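Local coordinates for DNA topoisomerase 2-associated protein PAT1 (Saccharomyces cerevisiae, PDB 5LMG), which activates mRNA decapping and represses translation, its C-terminal domain binding the decapping enzyme Dcp2 and the exonuclease Xrn1, at residues T57-L69 against K104-L116. The protein carries 2 engineered substitutions. Residues are numbered along the deposited sequence; the frame is centred on the assembly and turned at random.
With EDO (1,2-ethanediol), chain G; EDO (1,2-ethanediol), chain E.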
ATOM      1  N   THR A  57      15.519 -24.155   7.519  1.00 48.61           N
ATOM      2  CA  THR A  57      14.636 -25.324   7.481  1.00 48.50           C
ATOM      3  C   THR A  57      13.601 -25.146   6.343  1.00 51.44           C
ATOM      4  O   THR A  57      13.433 -26.064   5.541  1.00 51.67           O
ATOM      5  CB  THR A  57      13.990 -25.546   8.864  1.00 54.45           C
ATOM      6  OG1 THR A  57      15.020 -25.793   9.817  1.00 58.04           O
ATOM      7  CG2 THR A  57      13.000 -26.704   8.881  1.00 53.01           C
ATOM      8  N   VAL A  58      12.960 -23.957   6.253  1.00 45.78           N
ATOM      9  CA  VAL A  58      11.983 -23.635   5.197  1.00 45.28           C
ATOM     10  C   VAL A  58      12.607 -23.806   3.799  1.00 47.00           C
ATOM     11  O   VAL A  58      11.996 -24.455   2.940  1.00 46.29           O
ATOM     12  CB  VAL A  58      11.301 -22.249   5.385  1.00 49.23           C
ATOM     13  CG1 VAL A  58      10.506 -21.845   4.142  1.00 48.58           C
ATOM     14  CG2 VAL A  58      10.396 -22.245   6.620  1.00 49.68           C
ATOM     15  N   TYR A  59      13.828 -23.262   3.593  1.00 42.42           N
ATOM     16  CA  TYR A  59      14.585 -23.383   2.335  1.00 41.64           C
ATOM     17  C   TYR A  59      14.860 -24.857   1.991  1.00 45.91           C
ATOM     18  O   TYR A  59      14.635 -25.265   0.851  1.00 44.85           O
ATOM     19  CB  TYR A  59      15.886 -22.549   2.381  1.00 42.23           C
ATOM     20  CG  TYR A  59      15.685 -21.133   1.880  1.00 42.88           C
ATOM     21  CD1 TYR A  59      14.954 -20.206   2.619  1.00 44.45           C
ATOM     22  CD2 TYR A  59      16.201 -20.727   0.650  1.00 42.35           C
ATOM     23  CE1 TYR A  59      14.731 -18.915   2.145  1.00 45.55           C
ATOM     24  CE2 TYR A  59      15.986 -19.437   0.165  1.00 41.82           C
ATOM     25  CZ  TYR A  59      15.231 -18.540   0.907  1.00 49.51           C
ATOM     26  OH  TYR A  59      14.991 -17.269   0.439  1.00 45.82           O
ATOM     27  N   GLU A  60      15.275 -25.666   2.989  1.00 44.01           N
ATOM     28  CA  GLU A  60      15.550 -27.099   2.797  1.00 44.40           C
ATOM     29  C   GLU A  60      14.301 -27.828   2.309  1.00 46.64           C
ATOM     30  O   GLU A  60      14.378 -28.576   1.335  1.00 45.52           O
ATOM     31  CB  GLU A  60      16.068 -27.742   4.088  1.00 46.67           C
ATOM     32  CG  GLU A  60      17.528 -27.438   4.385  1.00 60.31           C
ATOM     33  CD  GLU A  60      18.022 -27.836   5.766  1.00 86.03           C
ATOM     34  OE1 GLU A  60      17.189 -28.209   6.626  1.00 83.14           O
ATOM     35  OE2 GLU A  60      19.250 -27.748   5.996  1.00 83.10           O
ATOM     36  N   GLU A  61      13.147 -27.555   2.942  1.00 43.51           N
ATOM     37  CA  GLU A  61      11.864 -28.165   2.586  1.00 43.61           C
ATOM     38  C   GLU A  61      11.384 -27.746   1.194  1.00 47.30           C
ATOM     39  O   GLU A  61      10.854 -28.588   0.467  1.00 46.63           O
ATOM     40  CB  GLU A  61      10.789 -27.914   3.656  1.00 45.14           C
ATOM     41  CG  GLU A  61      11.131 -28.423   5.054  1.00 53.15           C
ATOM     42  CD  GLU A  61      11.333 -29.912   5.282  1.00 72.25           C
ATOM     43  OE1 GLU A  61      11.182 -30.712   4.329  1.00 62.52           O
ATOM     44  OE2 GLU A  61      11.649 -30.278   6.437  1.00 69.47           O
ATOM     45  N   ILE A  62      11.609 -26.469   0.804  1.00 44.05           N
ATOM     46  CA  ILE A  62      11.228 -25.967  -0.523  1.00 42.71           C
ATOM     47  C   ILE A  62      12.107 -26.627  -1.584  1.00 45.39           C
ATOM     48  O   ILE A  62      11.580 -27.114  -2.584  1.00 44.36           O
ATOM     49  CB  ILE A  62      11.209 -24.406  -0.603  1.00 45.31           C
ATOM     50  CG1 ILE A  62      10.021 -23.783   0.196  1.00 45.33           C
ATOM     51  CG2 ILE A  62      11.259 -23.875  -2.061  1.00 45.45           C
ATOM     52  CD1 ILE A  62       8.565 -24.083  -0.321  1.00 47.12           C
ATOM     53  N   LEU A  63      13.434 -26.673  -1.351  1.00 43.03           N
ATOM     54  CA  LEU A  63      14.392 -27.299  -2.260  1.00 43.48           C
ATOM     55  C   LEU A  63      14.040 -28.763  -2.528  1.00 48.34           C
ATOM     56  O   LEU A  63      14.112 -29.190  -3.678  1.00 48.15           O
ATOM     57  CB  LEU A  63      15.848 -27.129  -1.780  1.00 43.58           C
ATOM     58  CG  LEU A  63      16.440 -25.692  -1.817  1.00 47.21           C
ATOM     59  CD1 LEU A  63      17.871 -25.690  -1.343  1.00 48.15           C
ATOM     60  CD2 LEU A  63      16.336 -25.046  -3.203  1.00 46.62           C
ATOM     61  N   ASP A  64      13.578 -29.500  -1.492  1.00 45.98           N
ATOM     62  CA  ASP A  64      13.128 -30.897  -1.614  1.00 46.57           C
ATOM     63  C   ASP A  64      11.861 -30.985  -2.461  1.00 47.16           C
ATOM     64  O   ASP A  64      11.800 -31.819  -3.361  1.00 45.69           O
ATOM     65  CB  ASP A  64      12.872 -31.530  -0.226  1.00 50.30           C
ATOM     66  CG  ASP A  64      14.111 -31.998   0.525  1.00 67.87           C
ATOM     67  OD1 ASP A  64      15.196 -32.081  -0.101  1.00 69.14           O
ATOM     68  OD2 ASP A  64      13.992 -32.296   1.738  1.00 76.50           O
ATOM     69  N   LEU A  65      10.865 -30.112  -2.193  1.00 43.93           N
ATOM     70  CA  LEU A  65       9.603 -30.092  -2.944  1.00 43.58           C
ATOM     71  C   LEU A  65       9.853 -29.767  -4.411  1.00 46.84           C
ATOM     72  O   LEU A  65       9.301 -30.436  -5.286  1.00 46.71           O
ATOM     73  CB  LEU A  65       8.593 -29.088  -2.351  1.00 42.86           C
ATOM     74  CG  LEU A  65       7.916 -29.460  -1.032  1.00 48.22           C
ATOM     75  CD1 LEU A  65       7.223 -28.241  -0.414  1.00 48.12           C
ATOM     76  CD2 LEU A  65       6.948 -30.629  -1.199  1.00 49.85           C
ATOM     77  N   GLU A  66      10.722 -28.771  -4.672  1.00 42.97           N
ATOM     78  CA  GLU A  66      11.076 -28.315  -6.017  1.00 41.62           C
ATOM     79  C   GLU A  66      11.811 -29.395  -6.788  1.00 47.39           C
ATOM     80  O   GLU A  66      11.503 -29.590  -7.964  1.00 47.62           O
ATOM     81  CB  GLU A  66      11.881 -27.017  -5.965  1.00 42.09           C
ATOM     82  CG  GLU A  66      11.036 -25.802  -5.624  1.00 50.88           C
ATOM     83  CD  GLU A  66      11.779 -24.481  -5.531  1.00 66.57           C
ATOM     84  OE1 GLU A  66      13.014 -24.494  -5.313  1.00 61.89           O
ATOM     85  OE2 GLU A  66      11.106 -23.425  -5.584  1.00 58.89           O
ATOM     86  N   ALA A  67      12.743 -30.127  -6.123  1.00 44.98           N
ATOM     87  CA  ALA A  67      13.508 -31.229  -6.733  1.00 45.89           C
ATOM     88  C   ALA A  67      12.592 -32.403  -7.102  1.00 51.55           C
ATOM     89  O   ALA A  67      12.688 -32.909  -8.221  1.00 50.93           O
ATOM     90  CB  ALA A  67      14.626 -31.698  -5.807  1.00 46.45           C
ATOM     91  N   ASN A  68      11.691 -32.811  -6.178  1.00 50.46           N
ATOM     92  CA  ASN A  68      10.725 -33.900  -6.401  1.00 50.80           C
ATOM     93  C   ASN A  68       9.816 -33.586  -7.591  1.00 54.76           C
ATOM     94  O   ASN A  68       9.679 -34.420  -8.488  1.00 53.60           O
ATOM     95  CB  ASN A  68       9.874 -34.158  -5.148  1.00 49.32           C
ATOM     96  CG  ASN A  68      10.604 -34.786  -3.989  1.00 63.47           C
ATOM     97  OD1 ASN A  68      11.642 -35.448  -4.133  1.00 57.76           O
ATOM     98  ND2 ASN A  68      10.053 -34.608  -2.810  1.00 53.84           N
ATOM     99  N   LEU A  69       9.240 -32.366  -7.610  1.00 52.37           N
ATOM    100  CA  LEU A  69       8.359 -31.883  -8.677  1.00 52.67           C
ATOM    101  C   LEU A  69       9.069 -31.892 -10.050  1.00 55.43           C
ATOM    102  O   LEU A  69       8.505 -32.385 -11.026  1.00 54.53           O
ATOM    103  CB  LEU A  69       7.823 -30.477  -8.335  1.00 52.20           C
ATOM    104  CG  LEU A  69       6.647 -29.978  -9.171  1.00 57.46           C
ATOM    105  CD1 LEU A  69       5.370 -30.739  -8.849  1.00 58.32           C
ATOM    106  CD2 LEU A  69       6.434 -28.493  -8.979  1.00 59.60           C
ATOM    107  N   LYS A 104      15.629 -13.107   3.193  1.00 44.26           N
ATOM    108  CA  LYS A 104      15.567 -14.537   2.884  1.00 44.21           C
ATOM    109  C   LYS A 104      14.141 -15.103   3.102  1.00 46.11           C
ATOM    110  O   LYS A 104      13.638 -15.816   2.237  1.00 44.84           O
ATOM    111  CB  LYS A 104      16.634 -15.312   3.669  1.00 46.50           C
ATOM    112  CG  LYS A 104      17.288 -16.386   2.829  1.00 58.13           C
ATOM    113  CD  LYS A 104      18.356 -17.145   3.585  1.00 59.99           C
ATOM    114  CE  LYS A 104      18.688 -18.433   2.880  1.00 62.44           C
ATOM    115  NZ  LYS A 104      19.822 -19.135   3.534  1.00 69.60           N
ATOM    116  N   GLY A 105      13.489 -14.715   4.203  1.00 42.82           N
ATOM    117  CA  GLY A 105      12.104 -15.090   4.496  1.00 43.30           C
ATOM    118  C   GLY A 105      11.149 -14.564   3.435  1.00 46.76           C
ATOM    119  O   GLY A 105      10.359 -15.324   2.875  1.00 47.80           O
ATOM    120  N   ILE A 106      11.290 -13.277   3.072  1.00 42.90           N
ATOM    121  CA  ILE A 106      10.486 -12.610   2.035  1.00 42.41           C
ATOM    122  C   ILE A 106      10.664 -13.266   0.645  1.00 43.90           C
ATOM    123  O   ILE A 106       9.671 -13.574  -0.021  1.00 42.62           O
ATOM    124  CB  ILE A 106      10.776 -11.064   2.004  1.00 46.06           C
ATOM    125  CG1 ILE A 106      10.348 -10.382   3.333  1.00 47.18           C
ATOM    126  CG2 ILE A 106      10.103 -10.368   0.777  1.00 46.11           C
ATOM    127  CD1 ILE A 106      10.961  -8.990   3.553  1.00 55.25           C
ATOM    128  N   LYS A 107      11.925 -13.500   0.230  1.00 40.62           N
ATOM    129  CA  LYS A 107      12.247 -14.026  -1.097  1.00 39.94           C
ATOM    130  C   LYS A 107      11.719 -15.458  -1.382  1.00 44.28           C
ATOM    131  O   LYS A 107      11.416 -15.740  -2.535  1.00 42.81           O
ATOM    132  CB  LYS A 107      13.744 -13.901  -1.389  1.00 40.96           C
ATOM    133  CG  LYS A 107      14.098 -12.479  -1.848  1.00 41.83           C
ATOM    134  CD  LYS A 107      15.458 -12.024  -1.349  1.00 49.19           C
ATOM    135  CE  LYS A 107      16.462 -11.957  -2.467  1.00 59.39           C
ATOM    136  NZ  LYS A 107      17.824 -11.618  -1.974  1.00 63.06           N
ATOM    137  N   ILE A 108      11.537 -16.311  -0.354  1.00 42.75           N
ATOM    138  CA  ILE A 108      11.028 -17.685  -0.533  1.00 43.17           C
ATOM    139  C   ILE A 108       9.475 -17.754  -0.638  1.00 47.73           C
ATOM    140  O   ILE A 108       8.944 -18.788  -1.054  1.00 46.10           O
ATOM    141  CB  ILE A 108      11.592 -18.640   0.566  1.00 47.07           C
ATOM    142  CG1 ILE A 108      11.423 -20.143   0.215  1.00 47.67           C
ATOM    143  CG2 ILE A 108      11.047 -18.338   1.958  1.00 49.23           C
ATOM    144  CD1 ILE A 108      12.616 -20.777  -0.349  1.00 51.58           C
ATOM    145  N   MET A 109       8.762 -16.661  -0.265  1.00 45.88           N
ATOM    146  CA  MET A 109       7.296 -16.588  -0.240  1.00 45.87           C
ATOM    147  C   MET A 109       6.596 -17.001  -1.557  1.00 47.32           C
ATOM    148  O   MET A 109       5.675 -17.810  -1.450  1.00 46.90           O
ATOM    149  CB  MET A 109       6.810 -15.214   0.229  1.00 49.14           C
ATOM    150  CG  MET A 109       5.599 -15.290   1.144  1.00 54.91           C
ATOM    151  SD  MET A 109       5.739 -16.477   2.509  1.00 61.01           S
ATOM    152  CE  MET A 109       7.035 -15.785   3.416  1.00 58.14           C
ATOM    153  N   PRO A 110       6.990 -16.551  -2.788  1.00 43.66           N
ATOM    154  CA  PRO A 110       6.281 -17.037  -3.994  1.00 43.42           C
ATOM    155  C   PRO A 110       6.412 -18.551  -4.206  1.00 46.13           C
ATOM    156  O   PRO A 110       5.442 -19.197  -4.609  1.00 43.94           O
ATOM    157  CB  PRO A 110       6.895 -16.225  -5.145  1.00 45.02           C
ATOM    158  CG  PRO A 110       7.616 -15.089  -4.500  1.00 48.89           C
ATOM    159  CD  PRO A 110       8.049 -15.581  -3.152  1.00 44.71           C
ATOM    160  N   ARG A 111       7.588 -19.113  -3.873  1.00 42.41           N
ATOM    161  CA  ARG A 111       7.890 -20.540  -3.977  1.00 41.85           C
ATOM    162  C   ARG A 111       7.089 -21.358  -2.968  1.00 44.17           C
ATOM    163  O   ARG A 111       6.608 -22.440  -3.313  1.00 43.20           O
ATOM    164  CB  ARG A 111       9.392 -20.783  -3.845  1.00 40.00           C
ATOM    165  CG  ARG A 111      10.174 -20.201  -5.017  1.00 46.38           C
ATOM    166  CD  ARG A 111      11.608 -19.906  -4.628  1.00 48.08           C
ATOM    167  NE  ARG A 111      12.383 -21.134  -4.440  1.00 48.27           N
ATOM    168  CZ  ARG A 111      13.587 -21.179  -3.884  1.00 60.59           C
ATOM    169  NH1 ARG A 111      14.170 -20.068  -3.455  1.00 45.58           N
ATOM    170  NH2 ARG A 111      14.217 -22.337  -3.747  1.00 47.99           N
ATOM    171  N   ILE A 112       6.906 -20.818  -1.740  1.00 41.17           N
ATOM    172  CA  ILE A 112       6.067 -21.412  -0.692  1.00 41.37           C
ATOM    173  C   ILE A 112       4.626 -21.575  -1.231  1.00 45.04           C
ATOM    174  O   ILE A 112       4.034 -22.658  -1.112  1.00 43.59           O
ATOM    175  CB  ILE A 112       6.109 -20.555   0.617  1.00 44.08           C
ATOM    176  CG1 ILE A 112       7.461 -20.713   1.351  1.00 44.61           C
ATOM    177  CG2 ILE A 112       4.920 -20.895   1.550  1.00 46.33           C
ATOM    178  CD1 ILE A 112       7.642 -19.789   2.569  1.00 51.91           C
ATOM    179  N   PHE A 113       4.091 -20.491  -1.857  1.00 41.83           N
ATOM    180  CA  PHE A 113       2.735 -20.432  -2.408  1.00 42.13           C
ATOM    181  C   PHE A 113       2.491 -21.427  -3.534  1.00 47.68           C
ATOM    182  O   PHE A 113       1.353 -21.866  -3.698  1.00 49.07           O
ATOM    183  CB  PHE A 113       2.366 -18.999  -2.820  1.00 43.04           C
ATOM    184  CG  PHE A 113       1.709 -18.239  -1.687  1.00 44.23           C
ATOM    185  CD1 PHE A 113       2.375 -18.037  -0.479  1.00 46.49           C
ATOM    186  CD2 PHE A 113       0.412 -17.754  -1.814  1.00 45.23           C
ATOM    187  CE1 PHE A 113       1.754 -17.369   0.576  1.00 47.56           C
ATOM    188  CE2 PHE A 113      -0.202 -17.072  -0.760  1.00 47.71           C
ATOM    189  CZ  PHE A 113       0.468 -16.891   0.429  1.00 46.26           C
ATOM    190  N   ASN A 114       3.550 -21.859  -4.248  1.00 44.23           N
ATOM    191  CA  ASN A 114       3.415 -22.884  -5.283  1.00 43.86           C
ATOM    192  C   ASN A 114       2.995 -24.251  -4.709  1.00 47.84           C
ATOM    193  O   ASN A 114       2.396 -25.042  -5.436  1.00 48.01           O
ATOM    194  CB  ASN A 114       4.723 -23.041  -6.073  1.00 42.88           C
ATOM    195  CG  ASN A 114       5.046 -21.900  -7.002  1.00 59.91           C
ATOM    196  OD1 ASN A 114       4.176 -21.118  -7.415  1.00 55.02           O
ATOM    197  ND2 ASN A 114       6.312 -21.798  -7.375  1.00 51.13           N
ATOM    198  N   PHE A 115       3.318 -24.535  -3.427  1.00 44.11           N
ATOM    199  CA  PHE A 115       3.038 -25.837  -2.802  1.00 44.76           C
ATOM    200  C   PHE A 115       1.919 -25.834  -1.744  1.00 50.21           C
ATOM    201  O   PHE A 115       1.729 -26.844  -1.066  1.00 51.05           O
ATOM    202  CB  PHE A 115       4.339 -26.440  -2.222  1.00 46.45           C
ATOM    203  CG  PHE A 115       5.384 -26.718  -3.276  1.00 47.43           C
ATOM    204  CD1 PHE A 115       5.329 -27.876  -4.043  1.00 49.71           C
ATOM    205  CD2 PHE A 115       6.388 -25.791  -3.544  1.00 49.19           C
ATOM    206  CE1 PHE A 115       6.277 -28.116  -5.046  1.00 50.76           C
ATOM    207  CE2 PHE A 115       7.328 -26.027  -4.551  1.00 52.02           C
ATOM    208  CZ  PHE A 115       7.272 -27.191  -5.292  1.00 50.08           C
ATOM    209  N   LEU A 116       1.158 -24.737  -1.630  1.00 46.40           N
ATOM    210  CA  LEU A 116       0.060 -24.642  -0.665  1.00 46.01           C
ATOM    211  C   LEU A 116      -1.309 -24.669  -1.324  1.00 48.34           C
ATOM    212  O   LEU A 116      -1.434 -24.322  -2.500  1.00 47.64           O
ATOM    213  CB  LEU A 116       0.173 -23.362   0.178  1.00 45.56           C
ATOM    214  CG  LEU A 116       1.424 -23.153   1.025  1.00 50.01           C
ATOM    215  CD1 LEU A 116       1.397 -21.793   1.649  1.00 49.55           C
ATOM    216  CD2 LEU A 116       1.579 -24.232   2.092  1.00 52.64           C
TER
HETATM  217  C1  EDO G 803      12.600 -34.575   4.598  1.00 86.71           C
HETATM  218  O1  EDO G 803      13.973 -34.780   4.301  1.00 86.04           O
HETATM  219  C2  EDO G 803      12.462 -33.741   5.899  1.00 87.24           C
HETATM  220  O2  EDO G 803      11.085 -33.554   6.201  1.00 87.68           O
HETATM  221  C1  EDO E 801      18.628 -30.246   9.573  1.00 97.86           C
HETATM  222  O1  EDO E 801      18.055 -30.851  10.723  1.00 97.86           O
HETATM  223  C2  EDO E 801      19.730 -29.250  10.009  1.00 97.91           C
HETATM  224  O2  EDO E 801      20.310 -28.652   8.860  1.00 97.58           O
HETATM  225  O   HOH W   1       8.596 -23.355  -6.944  1.00 58.08           O
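Arg111 meets the carboxylate of Glu66 side-on in a two-pronged salt bridge: NE donates to Glu66 OE2 at 2.9 Å and 170°, and NH2 to Glu66 OE1 in a slightly less straight bond. Both oxygens are approached on their syn sides and lie near the guanidinium plane, so the paired bonds fix how the two flat groups are turned. The bend at chi3 of Arg111 (71°) folds its end back toward Glu66, and a water joins Glu66 OE2 to Asn114 ND2. The second polar link is Tyr59 OH to Lys104 O, 2.7 Å, a carbonyl that also accepts a weak bond from Ile108 N within its own helix.

The Tyr59 ring is sandwiched. Ile108 CD1 stands 3.5 Å from the ring centroid over one face, while Lys104 CE covers the opposite face. The Lys104 chain runs extended beyond CG, carrying NZ over that same face in a cation-pi contact, NZ 4.9 Å from the ring centroid, and on to a salt bridge with Glu56. With an alanine here, Ile108 CD1 and the Lys104 methylenes would probably lose the ring between them and Lys104 O its hydroxyl donor.

Further along, Ile62 CD1 packs 3.9 Å from Ile112 CG1, and Leu65 CB sits over the centre of the Phe115 ring, 3.7 Å from its centroid. Leu84 touches both Val58 and Ile112, extending this apolar layer.

Over these segments the axes come within 10.4 Å and cross at 46°, with Arg111 as a knob among Tyr59, Ile62, Leu63 and Glu66. This obliquely crossed helix-helix packing joins helix 48-70 to helix 103-114, whose other side rests on helix 151-174, within the largely helical C-terminal domain of Pat1.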